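Local coordinates for probable dehydrogenase (Bordetella bronchiseptica, PDB 3MOI) that probably catalyses an NAD(P)-dependent oxidation or reduction, as a Gfo/Idh/MocA-family oxidoreductase with an N-terminal Rossmann fold, at the interface of chains A and B. Numbering follows the deposited sequence. Chains: chain A/B, Probable dehydrogenase.

Contact 1: the interface of chains A and B. Residues chain A 151, 153, 215, 227, 229-230; chain B 147, 149, 227, 304, 306.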
loop_
_atom_site.group_PDB
_atom_site.type_symbol
_atom_site.label_atom_id
_atom_site.label_comp_id
_atom_site.label_asym_id
_atom_site.label_seq_id
_atom_site.Cartn_x
_atom_site.Cartn_y
_atom_site.Cartn_z
ATOM N N PHE A 151 -4.200 -1.109 3.424
ATOM C CA PHE A 151 -4.821 0.115 2.925
ATOM C C PHE A 151 -6.324 -0.047 2.843
ATOM O O PHE A 151 -6.827 -1.152 2.801
ATOM C CB PHE A 151 -4.222 0.572 1.573
ATOM C CG PHE A 151 -4.322 -0.470 0.502
ATOM C CD1 PHE A 151 -3.371 -1.480 0.407
ATOM C CD2 PHE A 151 -5.425 -0.499 -0.359
ATOM C CE1 PHE A 151 -3.480 -2.473 -0.529
ATOM C CE2 PHE A 151 -5.563 -1.511 -1.307
ATOM C CZ PHE A 151 -4.587 -2.499 -1.404
ATOM N N TYR A 153 -9.446 2.388 1.019
ATOM C CA TYR A 153 -10.033 3.584 0.411
ATOM C C TYR A 153 -11.550 3.411 0.498
ATOM O O TYR A 153 -12.096 2.336 0.146
ATOM C CB TYR A 153 -9.597 3.719 -1.089
ATOM C CG TYR A 153 -8.096 3.871 -1.254
ATOM C CD1 TYR A 153 -7.232 2.847 -0.948
ATOM C CD2 TYR A 153 -7.544 5.062 -1.683
ATOM C CE1 TYR A 153 -5.857 3.004 -1.077
ATOM C CE2 TYR A 153 -6.176 5.227 -1.812
ATOM C CZ TYR A 153 -5.342 4.216 -1.488
ATOM O OH TYR A 153 -3.988 4.404 -1.645
ATOM N N ALA A 215 -1.255 8.698 5.230
ATOM C CA ALA A 215 -0.251 7.731 4.861
ATOM C C ALA A 215 0.734 7.614 6.013
ATOM O O ALA A 215 1.238 8.648 6.488
ATOM C CB ALA A 215 0.479 8.121 3.479
ATOM N N VAL A 227 3.067 -0.530 6.830
ATOM C CA VAL A 227 2.580 0.649 6.149
ATOM C C VAL A 227 1.075 0.660 6.309
ATOM O O VAL A 227 0.439 -0.365 6.128
ATOM C CB VAL A 227 2.950 0.571 4.618
ATOM C CG1 VAL A 227 2.018 1.439 3.739
ATOM C CG2 VAL A 227 4.390 0.937 4.400
ATOM N N VAL A 229 -2.278 3.006 5.071
ATOM C CA VAL A 229 -2.791 4.041 4.211
ATOM C C VAL A 229 -4.309 4.028 4.267
ATOM O O VAL A 229 -4.938 2.974 4.200
ATOM C CB VAL A 229 -2.371 3.821 2.722
ATOM C CG1 VAL A 229 -3.188 4.754 1.790
ATOM C CG2 VAL A 229 -0.884 4.033 2.514
ATOM N N TYR A 230 -4.917 5.201 4.349
ATOM C CA TYR A 230 -6.400 5.330 4.486
ATOM C C TYR A 230 -6.829 6.569 3.752
ATOM O O TYR A 230 -6.202 7.629 3.916
ATOM C CB TYR A 230 -6.843 5.489 5.954
ATOM C CG TYR A 230 -8.318 5.396 6.049
ATOM C CD1 TYR A 230 -8.926 4.230 6.426
ATOM C CD2 TYR A 230 -9.140 6.470 5.654
ATOM C CE1 TYR A 230 -10.285 4.146 6.478
ATOM C CE2 TYR A 230 -10.451 6.375 5.685
ATOM C CZ TYR A 230 -11.040 5.189 6.095
ATOM O OH TYR A 230 -12.412 5.075 6.133
ATOM N N MET B 147 -1.005 12.371 -1.606
ATOM C CA MET B 147 -0.257 11.195 -1.259
ATOM C C MET B 147 -0.308 10.218 -2.406
ATOM O O MET B 147 -1.223 10.254 -3.145
ATOM C CB MET B 147 -0.756 10.562 0.053
ATOM C CG MET B 147 -2.102 9.736 0.043
ATOM S SD MET B 147 -2.520 8.975 1.643
ATOM C CE MET B 147 -4.102 8.373 1.099
ATOM N N ASN B 149 0.310 5.925 -3.405
ATOM C CA ASN B 149 0.530 4.582 -2.866
ATOM C C ASN B 149 0.938 3.630 -3.966
ATOM O O ASN B 149 0.190 3.396 -4.849
ATOM C CB ASN B 149 -0.769 4.144 -2.209
ATOM C CG ASN B 149 -0.652 2.834 -1.448
ATOM O OD1 ASN B 149 0.439 2.323 -1.228
ATOM N ND2 ASN B 149 -1.794 2.295 -1.017
ATOM N N VAL B 227 4.038 6.311 -0.454
ATOM C CA VAL B 227 4.412 5.040 0.126
ATOM C C VAL B 227 4.821 4.137 -1.018
ATOM O O VAL B 227 4.134 4.086 -2.024
ATOM C CB VAL B 227 3.178 4.414 0.881
ATOM C CG1 VAL B 227 3.287 2.877 1.022
ATOM C CG2 VAL B 227 2.988 5.065 2.220
ATOM N N LEU B 304 -1.625 4.194 -6.883
ATOM C CA LEU B 304 -2.828 4.935 -6.515
ATOM C C LEU B 304 -2.542 6.380 -6.063
ATOM O O LEU B 304 -1.974 6.610 -4.996
ATOM C CB LEU B 304 -3.575 4.171 -5.368
ATOM C CG LEU B 304 -4.180 2.785 -5.735
ATOM C CD1 LEU B 304 -4.262 1.758 -4.624
ATOM C CD2 LEU B 304 -5.556 3.001 -6.323
ATOM N N THR B 306 -3.649 9.880 -4.775
ATOM C CA THR B 306 -4.842 10.461 -4.280
ATOM C C THR B 306 -4.741 11.991 -4.264
ATOM O O THR B 306 -3.917 12.610 -3.582
ATOM C CB THR B 306 -5.400 9.722 -2.963
ATOM O OG1 THR B 306 -5.505 10.598 -1.856
ATOM C CG2 THR B 306 -4.697 8.530 -2.639
#

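Contact 2: the interface of chains A and B. Residues chain A 200, 202, 204, 213-215, 231; chain B 146-147, 306-307.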
loop_
_atom_site.group_PDB
_atom_site.type_symbol
_atom_site.label_atom_id
_atom_site.label_comp_id
_atom_site.label_asym_id
_atom_site.label_seq_id
_atom_site.Cartn_x
_atom_site.Cartn_y
_atom_site.Cartn_z
ATOM N N MET A 200 1.633 11.313 7.507
ATOM C CA MET A 200 1.220 12.554 6.841
ATOM C C MET A 200 -0.272 12.421 6.824
ATOM O O MET A 200 -0.744 11.345 6.510
ATOM C CB MET A 200 1.660 12.514 5.383
ATOM C CG MET A 200 1.212 13.744 4.488
ATOM S SD MET A 200 0.643 13.219 2.864
ATOM C CE MET A 200 -0.849 12.383 3.375
ATOM N N GLY A 202 -4.091 14.442 5.428
ATOM C CA GLY A 202 -4.701 15.496 4.626
ATOM C C GLY A 202 -6.145 15.722 5.029
ATOM O O GLY A 202 -6.826 14.839 5.622
ATOM N N LEU A 204 -8.525 17.162 2.670
ATOM C CA LEU A 204 -8.670 17.664 1.335
ATOM C C LEU A 204 -9.983 18.371 1.001
ATOM O O LEU A 204 -10.122 18.865 -0.094
ATOM C CB LEU A 204 -8.410 16.516 0.370
ATOM C CG LEU A 204 -6.999 15.930 0.555
ATOM C CD1 LEU A 204 -6.660 15.105 -0.615
ATOM C CD2 LEU A 204 -5.910 17.018 0.799
ATOM N N ASN A 213 -7.596 11.645 4.839
ATOM C CA ASN A 213 -6.601 10.627 4.426
ATOM C C ASN A 213 -5.318 10.614 5.205
ATOM O O ASN A 213 -4.845 11.622 5.722
ATOM C CB ASN A 213 -6.253 10.765 2.956
ATOM C CG ASN A 213 -5.571 12.120 2.618
ATOM O OD1 ASN A 213 -6.113 13.166 2.866
ATOM N ND2 ASN A 213 -4.414 12.069 2.042
ATOM N N CYS A 214 -4.654 9.484 5.174
ATOM C CA CYS A 214 -3.432 9.376 5.906
ATOM C C CYS A 214 -2.546 8.383 5.288
ATOM O O CYS A 214 -3.007 7.324 4.953
ATOM C CB CYS A 214 -3.734 8.866 7.281
ATOM S SG CYS A 214 -2.272 8.391 8.247
ATOM N N ALA A 215 -1.255 8.698 5.230
ATOM C CA ALA A 215 -0.251 7.731 4.861
ATOM C C ALA A 215 0.734 7.614 6.013
ATOM O O ALA A 215 1.238 8.648 6.488
ATOM C CB ALA A 215 0.479 8.121 3.479
ATOM N N SER A 231 -7.902 6.456 2.978
ATOM C CA SER A 231 -8.540 7.630 2.338
ATOM C C SER A 231 -10.061 7.432 2.284
ATOM O O SER A 231 -10.550 6.321 1.992
ATOM C CB SER A 231 -8.008 7.796 0.930
ATOM O OG SER A 231 -8.561 8.915 0.288
ATOM N N SER B 146 -2.020 14.719 -2.728
ATOM C CA SER B 146 -1.811 14.634 -1.285
ATOM C C SER B 146 -0.868 13.490 -0.929
ATOM O O SER B 146 -0.024 13.630 -0.065
ATOM C CB SER B 146 -3.135 14.453 -0.532
ATOM O OG SER B 146 -2.898 14.405 0.886
ATOM N N MET B 147 -1.005 12.371 -1.606
ATOM C CA MET B 147 -0.257 11.195 -1.259
ATOM C C MET B 147 -0.308 10.218 -2.406
ATOM O O MET B 147 -1.223 10.254 -3.145
ATOM C CB MET B 147 -0.756 10.562 0.053
ATOM C CG MET B 147 -2.102 9.736 0.043
ATOM S SD MET B 147 -2.520 8.975 1.643
ATOM C CE MET B 147 -4.102 8.373 1.099
ATOM N N THR B 306 -3.649 9.880 -4.775
ATOM C CA THR B 306 -4.842 10.461 -4.280
ATOM C C THR B 306 -4.741 11.991 -4.264
ATOM O O THR B 306 -3.917 12.610 -3.582
ATOM C CB THR B 306 -5.400 9.722 -2.963
ATOM O OG1 THR B 306 -5.505 10.598 -1.856
ATOM C CG2 THR B 306 -4.697 8.530 -2.639
ATOM N N CYS B 307 -5.558 12.606 -5.115
ATOM C CA CYS B 307 -5.622 14.046 -5.206
ATOM C C CYS B 307 -6.866 14.607 -4.544
ATOM O O CYS B 307 -7.722 13.872 -4.139
ATOM C CB CYS B 307 -5.554 14.470 -6.648
ATOM S SG CYS B 307 -4.363 13.546 -7.612
#

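Contact 3: the interface of chains A and B. Residues chain A 149, 304, 306, 311, 313; chain B 153, 236, 241.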
loop_
_atom_site.group_PDB
_atom_site.type_symbol
_atom_site.label_atom_id
_atom_site.label_comp_id
_atom_site.label_asym_id
_atom_site.label_seq_id
_atom_site.Cartn_x
_atom_site.Cartn_y
_atom_site.Cartn_z
ATOM N N ASN A 149 1.372 -4.557 4.914
ATOM C CA ASN A 149 0.837 -3.470 4.092
ATOM C C ASN A 149 -0.669 -3.411 4.208
ATOM O O ASN A 149 -1.324 -4.318 3.831
ATOM C CB ASN A 149 1.272 -3.735 2.660
ATOM C CG ASN A 149 0.939 -2.600 1.706
ATOM O OD1 ASN A 149 0.556 -1.514 2.121
ATOM N ND2 ASN A 149 1.114 -2.849 0.406
ATOM N N LEU A 304 -1.933 -7.089 3.690
ATOM C CA LEU A 304 -0.949 -8.008 3.125
ATOM C C LEU A 304 0.279 -8.222 4.032
ATOM O O LEU A 304 1.098 -7.322 4.211
ATOM C CB LEU A 304 -0.477 -7.468 1.732
ATOM C CG LEU A 304 -1.544 -7.442 0.599
ATOM C CD1 LEU A 304 -1.397 -6.362 -0.454
ATOM C CD2 LEU A 304 -1.569 -8.797 -0.070
ATOM N N THR A 306 3.734 -9.812 4.851
ATOM C CA THR A 306 4.702 -10.574 4.155
ATOM C C THR A 306 5.704 -11.208 5.129
ATOM O O THR A 306 6.453 -10.547 5.857
ATOM C CB THR A 306 5.278 -9.821 2.854
ATOM O OG1 THR A 306 6.682 -9.640 2.912
ATOM C CG2 THR A 306 4.596 -8.613 2.548
ATOM N N ASP A 311 3.270 -14.745 1.775
ATOM C CA ASP A 311 2.463 -13.568 1.987
ATOM C C ASP A 311 1.095 -14.047 2.419
ATOM O O ASP A 311 0.626 -15.074 1.932
ATOM C CB ASP A 311 2.343 -12.691 0.735
ATOM C CG ASP A 311 3.702 -12.103 0.297
ATOM O OD1 ASP A 311 4.626 -11.973 1.146
ATOM O OD2 ASP A 311 3.871 -11.838 -0.917
ATOM N N ARG A 313 -3.044 -12.874 3.216
ATOM C CA ARG A 313 -4.075 -11.911 2.841
ATOM C C ARG A 313 -5.466 -12.384 3.262
ATOM O O ARG A 313 -5.776 -13.563 3.165
ATOM C CB ARG A 313 -4.056 -11.787 1.337
ATOM C CG ARG A 313 -5.123 -10.905 0.723
ATOM C CD ARG A 313 -5.125 -11.110 -0.785
ATOM N NE ARG A 313 -6.140 -10.277 -1.417
ATOM C CZ ARG A 313 -6.651 -10.498 -2.602
ATOM N NH1 ARG A 313 -6.286 -11.559 -3.333
ATOM N NH2 ARG A 313 -7.541 -9.643 -3.055
ATOM N N TYR B 153 4.105 -6.733 -5.812
ATOM C CA TYR B 153 4.562 -8.034 -5.320
ATOM C C TYR B 153 4.799 -8.904 -6.557
ATOM O O TYR B 153 3.937 -8.974 -7.467
ATOM C CB TYR B 153 3.478 -8.697 -4.402
ATOM C CG TYR B 153 3.174 -7.875 -3.163
ATOM C CD1 TYR B 153 2.557 -6.651 -3.247
ATOM C CD2 TYR B 153 3.543 -8.318 -1.908
ATOM C CE1 TYR B 153 2.307 -5.892 -2.109
ATOM C CE2 TYR B 153 3.299 -7.568 -0.770
ATOM C CZ TYR B 153 2.709 -6.357 -0.874
ATOM O OH TYR B 153 2.463 -5.645 0.277
ATOM N N PHE B 236 2.729 -13.456 -2.938
ATOM C CA PHE B 236 1.570 -12.755 -3.513
ATOM C C PHE B 236 1.996 -12.252 -4.888
ATOM O O PHE B 236 3.191 -12.011 -5.127
ATOM C CB PHE B 236 1.073 -11.615 -2.636
ATOM C CG PHE B 236 -0.125 -10.902 -3.210
ATOM C CD1 PHE B 236 -1.280 -11.587 -3.485
ATOM C CD2 PHE B 236 -0.083 -9.580 -3.513
ATOM C CE1 PHE B 236 -2.372 -10.947 -4.021
ATOM C CE2 PHE B 236 -1.175 -8.949 -4.066
ATOM C CZ PHE B 236 -2.321 -9.642 -4.309
ATOM N N MET B 241 -4.294 -7.444 -8.714
ATOM C CA MET B 241 -4.964 -6.189 -8.389
ATOM C C MET B 241 -4.806 -5.230 -9.535
ATOM O O MET B 241 -5.271 -4.100 -9.476
ATOM C CB MET B 241 -4.466 -5.637 -7.053
ATOM C CG MET B 241 -5.000 -6.427 -5.791
ATOM S SD MET B 241 -4.132 -5.895 -4.307
ATOM C CE MET B 241 -4.917 -7.133 -3.320
#

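Contact 1: the interface of chains A and B
A:Tyr153 reaches over to B:Asn149 and lies nearly coplanar with its amide, the two planes 12° apart. The amide nitrogen ND2 of B:Asn149 donates to the phenol oxygen OH of A:Tyr153 at 3.1 Å, with that oxygen close to the amide plane. B:Asn149 can present its amide this way because its CG stands anti to the backbone N (chi1 -173°). The A:Phe151 ring stands steeply to the amide, at 76°, with ND2 above the ring plane by CB and CG.

Around the tyrosine the fit is apolar. B:Thr306 brings its methyl CG2 to the ring edge, in plane, 3.7 Å from CE2 of A:Tyr153, while B:Leu304 holds CD1 to one side of the ring plane, beyond the rim, 4.0 Å from OH of A:Tyr153. The two copies of Val227 meet tip to tip, CG1 of A:Val227 lying 3.3 Å from CG1 of B:Val227, as expected beside a two-fold axis. A:Val229 and B:Val227 lie alongside, pointing opposite ways, with their CG2 methyls in contact. B:Met147, extended beyond CG, sets SD 3.6 Å from CB of A:Ala215; its methyl CE lies 3.6 Å from the carbonyl O of A:Tyr230 and also touches CG1 of A:Val229.

Strands 145-153, 213-220 and 225-231 of the Gfo/Idh/MocA C-terminal region, with strand 302-307, set sheet against sheet across the two-chain assembly.

Contact 2: the interface of chains A and B
A:Asn213 and B:Ser146 make the polar link here: the amide nitrogen ND2 of A:Asn213 donates to the hydroxyl OG of B:Ser146 at 3.0 Å. The bond is close to straight, 167° at the hydrogen, and the hydroxyl lies near the amide plane. A:Asn213 and B:Met147 also approach tip to tip, ND2 of A:Asn213 to SD of B:Met147 being 3.6 Å, a weak hydrogen bond at most. The methionine's CE runs on past the amide to within 3.7 Å of CB of A:Asn213, and A:Ser231 borders that methyl through its own CB.

Carbon and sulfur fill in around this pair. A:Leu204 lays its methyl CD1 3.6 Å from CB of B:Ser146, with CD2 also near that serine. The sulfur SD of A:Met200 comes close to a backbone carbonyl, 3.0 Å from O of B:Ser146. The same side chain crosses B:Met147 obliquely and brings its methyl CE 3.8 Å from CB of B:Met147.

Further out, torsions and strands set the reach. CG of A:Asn213 sits between its backbone N and carbonyl carbon (chi1 63°), while OG of B:Ser146 is anti to its backbone N (chi1 -179°), turned toward the asparagine. Strands 194-202 and 213-220 of chain A carry most of its side, with A:Leu204 on a loop.

The patch probably helps hold the two subunits in register, adding a directional amide-to-hydroxyl bond to a largely apolar sheet contact.

Contact 3: the interface of chains A and B
B:Phe236 and A:Asp311 are joined by a backbone-to-carboxylate hydrogen bond, from the amide N of B:Phe236 to OD2 of A:Asp311 at 2.8 Å. The donor meets the carboxylate oxygen on its anti side, 33° out of the carboxylate plane, and the bond is bent to 153° at the hydrogen. A:Asp311 has its CG anti to its carbonyl carbon (chi1 -64°), which directs the acid toward the loop of the partner. A second polar link, A:Asn149 to B:Tyr153, is the symmetry twin, with the chains exchanged, of the bond between B:Asn149 and A:Tyr153.

The ring contact comes from A:Leu304, whose methyl CD2 sits over one face of the B:Phe236 ring, 4.0 Å from the centroid and offset toward the rim. The two side chains cross at about a right angle. The leucine's other methyl, CD1, turns to B:Tyr153, letting one side chain touch two aromatic residues of the partner. B:Tyr153 in turn has its CG at the edge of the B:Phe236 ring, in plane, a neighbour within the same chain that probably helps place the phenylalanine.

Van der Waals contacts complete the patch. CB of A:Asp311 rests 3.8 Å from CB of B:Phe236. A:Arg313, extended from CG to NE, meets B:Met241 tip to tip, and the methionine's methyl packs against the end of the guanidinium: CE of B:Met241 lies 3.6 Å from NH2 of A:Arg313.

Contact 1 and contact 2 are parts of one patch: their C-alpha centres lie about 7 Å apart, and they share A:Ala215, B:Met147 and B:Thr306. Contact 3 is about 15 Å from contact 1 and about 22 Å from contact 2, so the three run along the interface with contact 1 between the others. Strands 145-153 and 302-307 serve all three. Contact 3 holds the chain-exchanged twin of the asparagine-tyrosine bond in contact 1, as two-fold symmetry requires. A surface built mainly on strands, with loop and 3-10 segments at the margins, fits a dimer, though the structure alone does not prove this is the assembly in solution.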